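Local coordinates for octaprenyl-diphosphate synthase (Roseobacter denitrificans, PDB 4JXN), which probably makes all-trans-octaprenyl diphosphate, a precursor of quinone side chains, by adding five isopentenyl diphosphates to farnesyl diphosphate with the help of magnesium, at residues C69-P74 against G193-A198; H76-A81 against M133-S138; H87-L92 against D123-R128. All blocks are in the same frame, centred on the assembly; numbering follows the deposited sequence.

Contact 1: C69-P74 against G193-A198; sequences CGYDGP and GVIAGA
Cys69 and Tyr71 pack against Gly193, Ile195, Ala196 and Ala198 where two helices of the all-helical prenyltransferase fold finish, each in a Schellman motif. Gly70, at positive phi, closes helix 57-68, with Tyr71 N bonded to Ala66 O and Gly70 N to His67 O. Gly197 does the same for helix 170-196: its N bonds to Val194 O and Ala198 N to Gly193 O. These backbone bonds stay within each cap, and no hydrogen bond links the two segments.

What joins the caps is apolar contact. Cys69 CB and the Ala196 methyl CB meet at 3.5 Å, tighter than usual for two carbons. With SG anti to its own carbonyl carbon (chi1 -57°), the sulfur is set over the last helical turn, 4.0 Å from Gly193 CA and 3.8 Å from Ala198 CB. Leu206 of helix 200-224 also touches Cys69.

The aromatic part belongs to Tyr71, whose CG stands anti to the backbone N (chi1 -176°), laying the ring along the helix end. Ile195 CG2 lies over one face; on the opposite face the backbone Gly73 N sits 3.5 Å above the ring centre. Ala196 CA approaches obliquely, 3.7 Å from Tyr71 CD1. Tyr71 OH is hydrogen-bonded to Phe75 N at the start of helix 75-94 and lies 4.1 Å from Ile195 CG1.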
loop_
_atom_site.group_PDB
_atom_site.type_symbol
_atom_site.label_atom_id
_atom_site.label_comp_id
_atom_site.label_asym_id
_atom_site.label_seq_id
_atom_site.Cartn_x
_atom_site.Cartn_y
_atom_site.Cartn_z
ATOM N N CYS A 69 -13.928 -23.080 -13.749
ATOM C CA CYS A 69 -15.142 -22.467 -14.306
ATOM C C CYS A 69 -15.078 -22.241 -15.832
ATOM O O CYS A 69 -15.911 -21.530 -16.395
ATOM C CB CYS A 69 -15.418 -21.144 -13.582
ATOM S SG CYS A 69 -15.599 -21.299 -11.787
ATOM N N GLY A 70 -14.082 -22.836 -16.486
ATOM C CA GLY A 70 -13.969 -22.818 -17.944
ATOM C C GLY A 70 -13.506 -21.521 -18.591
ATOM O O GLY A 70 -13.887 -21.231 -19.723
ATOM N N TYR A 71 -12.671 -20.752 -17.899
ATOM C CA TYR A 71 -12.187 -19.475 -18.428
ATOM C C TYR A 71 -11.141 -19.664 -19.526
ATOM O O TYR A 71 -10.100 -20.293 -19.303
ATOM C CB TYR A 71 -11.585 -18.619 -17.311
ATOM C CG TYR A 71 -11.134 -17.234 -17.753
ATOM C CD1 TYR A 71 -12.041 -16.323 -18.299
ATOM C CD2 TYR A 71 -9.806 -16.830 -17.621
ATOM C CE1 TYR A 71 -11.636 -15.056 -18.705
ATOM C CE2 TYR A 71 -9.399 -15.560 -18.012
ATOM C CZ TYR A 71 -10.315 -14.679 -18.558
ATOM O OH TYR A 71 -9.899 -13.420 -18.949
ATOM N N ASP A 72 -11.421 -19.099 -20.700
ATOM C CA ASP A 72 -10.478 -19.106 -21.820
ATOM C C ASP A 72 -9.424 -18.013 -21.666
ATOM O O ASP A 72 -8.230 -18.301 -21.702
ATOM C CB ASP A 72 -11.214 -18.907 -23.151
ATOM C CG ASP A 72 -12.059 -20.109 -23.548
ATOM O OD1 ASP A 72 -11.637 -21.260 -23.297
ATOM O OD2 ASP A 72 -13.146 -19.899 -24.130
ATOM N N GLY A 73 -9.886 -16.775 -21.470
ATOM C CA GLY A 73 -9.065 -15.553 -21.577
ATOM C C GLY A 73 -7.755 -15.432 -20.800
ATOM O O GLY A 73 -7.265 -16.414 -20.232
ATOM N N PRO A 74 -7.176 -14.209 -20.768
ATOM C CA PRO A 74 -5.819 -13.989 -20.238
ATOM C C PRO A 74 -5.714 -13.429 -18.819
ATOM O O PRO A 74 -4.624 -13.460 -18.224
ATOM C CB PRO A 74 -5.263 -12.946 -21.204
ATOM C CG PRO A 74 -6.460 -12.112 -21.555
ATOM C CD PRO A 74 -7.679 -12.999 -21.457
ATOM N N GLY A 193 -13.194 -17.215 -10.104
ATOM C CA GLY A 193 -14.525 -17.608 -10.562
ATOM C C GLY A 193 -15.226 -16.446 -11.236
ATOM O O GLY A 193 -15.953 -16.624 -12.212
ATOM N N VAL A 194 -15.016 -15.250 -10.702
ATOM C CA VAL A 194 -15.696 -14.058 -11.201
ATOM C C VAL A 194 -15.207 -13.704 -12.590
ATOM O O VAL A 194 -16.005 -13.394 -13.472
ATOM C CB VAL A 194 -15.496 -12.864 -10.254
ATOM C CG1 VAL A 194 -15.828 -11.541 -10.940
ATOM C CG2 VAL A 194 -16.341 -13.056 -9.005
ATOM N N ILE A 195 -13.897 -13.761 -12.786
ATOM C CA ILE A 195 -13.330 -13.433 -14.083
ATOM C C ILE A 195 -13.796 -14.459 -15.117
ATOM O O ILE A 195 -13.990 -14.126 -16.290
ATOM C CB ILE A 195 -11.789 -13.317 -14.026
ATOM C CG1 ILE A 195 -11.260 -12.509 -15.218
ATOM C CG2 ILE A 195 -11.136 -14.689 -13.967
ATOM C CD1 ILE A 195 -11.647 -11.044 -15.195
ATOM N N ALA A 196 -14.005 -15.697 -14.676
ATOM C CA ALA A 196 -14.544 -16.747 -15.550
ATOM C C ALA A 196 -16.003 -16.496 -15.946
ATOM O O ALA A 196 -16.493 -17.081 -16.909
ATOM C CB ALA A 196 -14.430 -18.094 -14.869
ATOM N N GLY A 197 -16.687 -15.654 -15.170
ATOM C CA GLY A 197 -18.091 -15.331 -15.379
ATOM C C GLY A 197 -19.045 -16.334 -14.751
ATOM O O GLY A 197 -20.202 -16.443 -15.167
ATOM N N ALA A 198 -18.573 -17.060 -13.739
ATOM C CA ALA A 198 -19.357 -18.129 -13.130
ATOM C C ALA A 198 -20.577 -17.569 -12.399
ATOM O O ALA A 198 -20.562 -16.423 -11.944
ATOM C CB ALA A 198 -18.496 -18.947 -12.177
#

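Contact 2: H76-A81 against M133-S138; sequences HINLAA and MVETGS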
loop_
_atom_site.group_PDB
_atom_site.type_symbol
_atom_site.label_atom_id
_atom_site.label_comp_id
_atom_site.label_asym_id
_atom_site.label_seq_id
_atom_site.Cartn_x
_atom_site.Cartn_y
_atom_site.Cartn_z
ATOM N N HIS A 76 -6.888 -14.133 -15.742
ATOM C CA HIS A 76 -6.563 -15.022 -14.611
ATOM C C HIS A 76 -5.072 -14.977 -14.272
ATOM O O HIS A 76 -4.680 -15.068 -13.102
ATOM C CB HIS A 76 -7.053 -16.453 -14.886
ATOM C CG HIS A 76 -6.422 -17.104 -16.078
ATOM N ND1 HIS A 76 -5.875 -18.369 -16.027
ATOM C CD2 HIS A 76 -6.247 -16.671 -17.349
ATOM C CE1 HIS A 76 -5.395 -18.687 -17.217
ATOM N NE2 HIS A 76 -5.606 -17.674 -18.035
ATOM N N ILE A 77 -4.257 -14.772 -15.304
ATOM C CA ILE A 77 -2.822 -14.545 -15.151
ATOM C C ILE A 77 -2.545 -13.228 -14.419
ATOM O O ILE A 77 -1.722 -13.164 -13.479
ATOM C CB ILE A 77 -2.113 -14.505 -16.530
ATOM C CG1 ILE A 77 -2.448 -15.747 -17.359
ATOM C CG2 ILE A 77 -0.601 -14.413 -16.363
ATOM C CD1 ILE A 77 -2.119 -17.054 -16.657
ATOM N N ASN A 78 -3.232 -12.172 -14.844
ATOM C CA ASN A 78 -3.106 -10.876 -14.147
ATOM C C ASN A 78 -3.470 -11.046 -12.679
ATOM O O ASN A 78 -2.729 -10.642 -11.771
ATOM C CB ASN A 78 -4.020 -9.808 -14.756
ATOM C CG ASN A 78 -3.775 -9.577 -16.242
ATOM O OD1 ASN A 78 -3.380 -10.480 -16.978
ATOM N ND2 ASN A 78 -4.028 -8.352 -16.689
ATOM N N LEU A 79 -4.625 -11.663 -12.453
ATOM C CA LEU A 79 -5.169 -11.785 -11.111
ATOM C C LEU A 79 -4.307 -12.641 -10.192
ATOM O O LEU A 79 -4.191 -12.350 -9.012
ATOM C CB LEU A 79 -6.591 -12.336 -11.178
ATOM C CG LEU A 79 -7.570 -11.386 -11.862
ATOM C CD1 LEU A 79 -8.948 -12.030 -11.977
ATOM C CD2 LEU A 79 -7.605 -10.068 -11.096
ATOM N N ALA A 80 -3.723 -13.706 -10.727
ATOM C CA ALA A 80 -2.868 -14.550 -9.911
ATOM C C ALA A 80 -1.559 -13.822 -9.593
ATOM O O ALA A 80 -1.026 -13.964 -8.500
ATOM C CB ALA A 80 -2.608 -15.878 -10.601
ATOM N N ALA A 81 -1.055 -13.027 -10.536
ATOM C CA ALA A 81 0.120 -12.171 -10.270
ATOM C C ALA A 81 -0.155 -11.151 -9.150
ATOM O O ALA A 81 0.611 -11.035 -8.165
ATOM C CB ALA A 81 0.560 -11.462 -11.547
ATOM N N MET A 133 -4.872 -5.563 -11.822
ATOM C CA MET A 133 -6.324 -5.810 -11.701
ATOM C C MET A 133 -7.120 -4.845 -12.579
ATOM O O MET A 133 -8.134 -5.225 -13.171
ATOM C CB MET A 133 -6.851 -5.696 -10.259
ATOM C CG MET A 133 -5.824 -5.586 -9.146
ATOM S SD MET A 133 -6.623 -5.416 -7.531
ATOM C CE MET A 133 -5.257 -4.819 -6.525
ATOM N N VAL A 134 -6.687 -3.589 -12.635
ATOM C CA VAL A 134 -7.402 -2.575 -13.423
ATOM C C VAL A 134 -7.415 -2.971 -14.894
ATOM O O VAL A 134 -8.429 -2.819 -15.583
ATOM C CB VAL A 134 -6.778 -1.162 -13.267
ATOM C CG1 VAL A 134 -7.303 -0.202 -14.337
ATOM C CG2 VAL A 134 -7.064 -0.606 -11.881
ATOM N N GLU A 135 -6.284 -3.486 -15.367
ATOM C CA GLU A 135 -6.181 -3.938 -16.751
ATOM C C GLU A 135 -7.185 -5.035 -17.131
ATOM O O GLU A 135 -7.436 -5.242 -18.316
ATOM C CB GLU A 135 -4.755 -4.403 -17.049
ATOM C CG GLU A 135 -3.749 -3.260 -17.114
ATOM C CD GLU A 135 -2.327 -3.701 -16.824
ATOM O OE1 GLU A 135 -1.576 -2.918 -16.205
ATOM O OE2 GLU A 135 -1.955 -4.830 -17.212
ATOM N N THR A 136 -7.763 -5.723 -16.143
ATOM C CA THR A 136 -8.706 -6.824 -16.412
ATOM C C THR A 136 -10.070 -6.323 -16.821
ATOM O O THR A 136 -10.896 -7.094 -17.295
ATOM C CB THR A 136 -8.888 -7.764 -15.188
ATOM O OG1 THR A 136 -9.554 -7.078 -14.119
ATOM C CG2 THR A 136 -7.555 -8.270 -14.699
ATOM N N GLY A 137 -10.324 -5.040 -16.576
ATOM C CA GLY A 137 -11.607 -4.425 -16.901
ATOM C C GLY A 137 -12.779 -4.757 -15.991
ATOM O O GLY A 137 -13.911 -4.335 -16.267
ATOM N N SER A 138 -12.532 -5.492 -14.903
ATOM C CA SER A 138 -13.625 -5.990 -14.058
ATOM C C SER A 138 -13.698 -5.260 -12.727
ATOM O O SER A 138 -12.799 -5.360 -11.875
ATOM C CB SER A 138 -13.501 -7.502 -13.827
ATOM O OG SER A 138 -14.472 -7.949 -12.886
#
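The methyl of Thr136 makes the close part of this contact, with Thr136 CG2 lying 3.9 Å from Asn78 CB and 4.0 Å from Leu79 CD2. The Thr136 side chain crosses that of Leu79 at about a right angle and slides past that of Asn78 in the opposite direction. Thr136 OG1 sits between its backbone N and carbonyl carbon (chi1 67°), turned back to donate a short bond (2.5 Å) to Met133 O, in the carbonyl plane. Met133 O also accepts from Thr136 N, so two bonds grip it as helix 116-134 gives way to a type I turn, Val134 to Gly137. An alanine in place of Thr136 would probably open a gap beside Asn78 and Leu79 and leave Met133 O with just the backbone donor of the two.

Packing is looser toward the partly exposed Glu135. Asn78 ND2 comes no nearer than 4.0 Å to Glu135 CB, and amide and carboxylate planes stand 77° apart without a hydrogen bond; the carboxylate instead forms a salt bridge with Arg33.

Behind the contact, helix 57-68 touches Leu79 through Thr62, and helix 139-162 covers Leu79 and Thr136 with Val141. Met133, whose CB points away from 76-81, packs on Thr82 further along helix 75-94, on Leu142 and Leu145, and on Phe130 of the second subunit.

Contact 3: H87-L92 against D123-R128; sequences HTATLL and DYLFSR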
loop_
_atom_site.group_PDB
_atom_site.type_symbol
_atom_site.label_atom_id
_atom_site.label_comp_id
_atom_site.label_asym_id
_atom_site.label_seq_id
_atom_site.Cartn_x
_atom_site.Cartn_y
_atom_site.Cartn_z
ATOM N N HIS A 87 0.674 -10.660 -1.592
ATOM C CA HIS A 87 1.178 -11.480 -0.502
ATOM C C HIS A 87 2.596 -11.024 -0.123
ATOM O O HIS A 87 2.888 -10.820 1.055
ATOM C CB HIS A 87 1.173 -12.971 -0.848
ATOM C CG HIS A 87 1.692 -13.826 0.267
ATOM N ND1 HIS A 87 2.562 -14.877 0.066
ATOM C CD2 HIS A 87 1.502 -13.744 1.607
ATOM C CE1 HIS A 87 2.861 -15.424 1.230
ATOM N NE2 HIS A 87 2.234 -14.753 2.181
ATOM N N THR A 88 3.448 -10.849 -1.135
ATOM C CA THR A 88 4.828 -10.416 -0.936
ATOM C C THR A 88 4.917 -9.064 -0.230
ATOM O O THR A 88 5.616 -8.928 0.780
ATOM C CB THR A 88 5.590 -10.327 -2.271
ATOM O OG1 THR A 88 5.392 -11.530 -3.021
ATOM C CG2 THR A 88 7.082 -10.125 -2.030
ATOM N N ALA A 89 4.200 -8.075 -0.755
ATOM C CA ALA A 89 4.222 -6.720 -0.185
ATOM C C ALA A 89 3.858 -6.751 1.295
ATOM O O ALA A 89 4.444 -6.032 2.111
ATOM C CB ALA A 89 3.275 -5.788 -0.953
ATOM N N THR A 90 2.863 -7.573 1.626
ATOM C CA THR A 90 2.431 -7.780 3.010
ATOM C C THR A 90 3.545 -8.399 3.876
ATOM O O THR A 90 3.691 -8.050 5.056
ATOM C CB THR A 90 1.142 -8.652 3.060
ATOM O OG1 THR A 90 0.008 -7.846 2.710
ATOM C CG2 THR A 90 0.909 -9.252 4.448
ATOM N N LEU A 91 4.315 -9.314 3.290
ATOM C CA LEU A 91 5.427 -9.955 3.997
ATOM C C LEU A 91 6.485 -8.922 4.349
ATOM O O LEU A 91 6.808 -8.731 5.524
ATOM C CB LEU A 91 6.050 -11.070 3.153
ATOM C CG LEU A 91 5.132 -12.249 2.827
ATOM C CD1 LEU A 91 5.810 -13.232 1.882
ATOM C CD2 LEU A 91 4.678 -12.931 4.110
ATOM N N LEU A 92 7.001 -8.247 3.328
ATOM C CA LEU A 92 7.922 -7.121 3.521
ATOM C C LEU A 92 7.499 -6.238 4.700
ATOM O O LEU A 92 8.275 -5.987 5.617
ATOM C CB LEU A 92 7.987 -6.269 2.250
ATOM C CG LEU A 92 8.699 -6.882 1.039
ATOM C CD1 LEU A 92 8.365 -6.090 -0.212
ATOM C CD2 LEU A 92 10.206 -6.940 1.252
ATOM N N ASP A 123 5.171 -1.175 -1.086
ATOM C CA ASP A 123 4.276 -0.173 -1.674
ATOM C C ASP A 123 4.331 -0.220 -3.189
ATOM O O ASP A 123 3.306 -0.084 -3.864
ATOM C CB ASP A 123 4.631 1.235 -1.190
ATOM C CG ASP A 123 4.276 1.460 0.263
ATOM O OD1 ASP A 123 3.523 0.635 0.824
ATOM O OD2 ASP A 123 4.750 2.461 0.845
ATOM N N TYR A 124 5.533 -0.433 -3.716
ATOM C CA TYR A 124 5.726 -0.570 -5.151
ATOM C C TYR A 124 4.963 -1.769 -5.705
ATOM O O TYR A 124 4.322 -1.677 -6.760
ATOM C CB TYR A 124 7.222 -0.672 -5.514
ATOM C CG TYR A 124 7.458 -0.818 -7.011
ATOM C CD1 TYR A 124 6.857 0.062 -7.917
ATOM C CD2 TYR A 124 8.254 -1.846 -7.528
ATOM C CE1 TYR A 124 7.046 -0.068 -9.283
ATOM C CE2 TYR A 124 8.450 -1.980 -8.898
ATOM C CZ TYR A 124 7.840 -1.088 -9.767
ATOM O OH TYR A 124 8.013 -1.199 -11.122
ATOM N N LEU A 125 5.018 -2.886 -4.990
ATOM C CA LEU A 125 4.331 -4.110 -5.441
ATOM C C LEU A 125 2.818 -3.955 -5.368
ATOM O O LEU A 125 2.106 -4.410 -6.272
ATOM C CB LEU A 125 4.753 -5.321 -4.617
ATOM C CG LEU A 125 6.241 -5.679 -4.546
ATOM C CD1 LEU A 125 6.410 -6.886 -3.633
ATOM C CD2 LEU A 125 6.863 -5.944 -5.911
ATOM N N PHE A 126 2.339 -3.305 -4.301
ATOM C CA PHE A 126 0.927 -2.945 -4.183
ATOM C C PHE A 126 0.489 -2.136 -5.400
ATOM O O PHE A 126 -0.485 -2.482 -6.061
ATOM C CB PHE A 126 0.639 -2.093 -2.938
ATOM C CG PHE A 126 0.673 -2.838 -1.628
ATOM C CD1 PHE A 126 0.251 -4.164 -1.519
ATOM C CD2 PHE A 126 1.067 -2.169 -0.463
ATOM C CE1 PHE A 126 0.268 -4.813 -0.287
ATOM C CE2 PHE A 126 1.083 -2.814 0.766
ATOM C CZ PHE A 126 0.685 -4.139 0.855
ATOM N N SER A 127 1.212 -1.060 -5.694
ATOM C CA SER A 127 0.883 -0.230 -6.851
ATOM C C SER A 127 0.848 -1.084 -8.116
ATOM O O SER A 127 -0.079 -0.975 -8.920
ATOM C CB SER A 127 1.879 0.929 -7.006
ATOM O OG SER A 127 3.192 0.469 -7.256
ATOM N N ARG A 128 1.843 -1.951 -8.282
ATOM C CA ARG A 128 1.886 -2.843 -9.441
ATOM C C ARG A 128 0.729 -3.849 -9.449
ATOM O O ARG A 128 0.159 -4.135 -10.505
ATOM C CB ARG A 128 3.223 -3.575 -9.501
ATOM C CG ARG A 128 4.387 -2.674 -9.875
ATOM C CD ARG A 128 4.443 -2.435 -11.371
ATOM N NE ARG A 128 5.171 -1.213 -11.693
ATOM C CZ ARG A 128 5.589 -0.884 -12.913
ATOM N NH1 ARG A 128 5.354 -1.678 -13.955
ATOM N NH2 ARG A 128 6.251 0.255 -13.091
#
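Ala89 puts its methyl over one face of the Phe126 ring, a CH-pi contact with Ala89 CB 3.5 Å from the ring centroid and 24° off the normal. The methyl is offset toward the rim, and its closest approach, 3.2 Å to Phe126 CE1, is tight. Phe126 CG lies anti to its own carbonyl carbon (chi1 -74°), which brings the ring across to helix 75-94, where Thr90 N lies 4.1 Å from Phe126 CZ and His93 meets the ring edge-to-face.

Beside this pair, Leu125 packs on Thr88, Ala89 and Leu92. Its CB is 4.0 Å from Ala89 CB, and Leu125 CD1 touches both Thr88 CG2 (3.7 Å) and Leu92 CD1 (4.0 Å). With its hydroxyl bonded back to Glu84 O, Thr88 turns its methyl to Leu125. The helix segments run nearly antiparallel at 161°, with axes 8.4 Å apart. Asp123 hydrogen-bonds to His93 of the second subunit.

No hydrogen bond crosses between the segments; methyl and ring packing carries the contact. Phe126 is about 4 Å from a bound unidentified ligand, which may mark a pocket. In some farnesyl diphosphate synthases, such as the avian enzyme, aromatics just before the first aspartate-rich motif shorten the product pocket; the small Ala89 and Thr90 are consistent with a longer product.

How the contacts relate
The three contacts are nested along the chain: contact 3 lies within the loop closed by contact 2, which lies within that closed by contact 1. Contacts 2 and 3 share two near-antiparallel helices: contact 2 joins the start of helix 75-94 to the C-terminal end of helix 116-134, contact 3 its later part to the middle of helix 116-134, their centres about 16 Å apart. Contact 1 lies about 11 Å from contact 2, centre to centre, and touches it, Ile195 CB reaching Leu79 CD1 at 3.7 Å; the centres of contacts 1 and 3 are about 25 Å apart. The series leads from surface helix caps to the buried helix pair, and contacts 2 and 3 both touch the second subunit, tying this packing to the dimer interface.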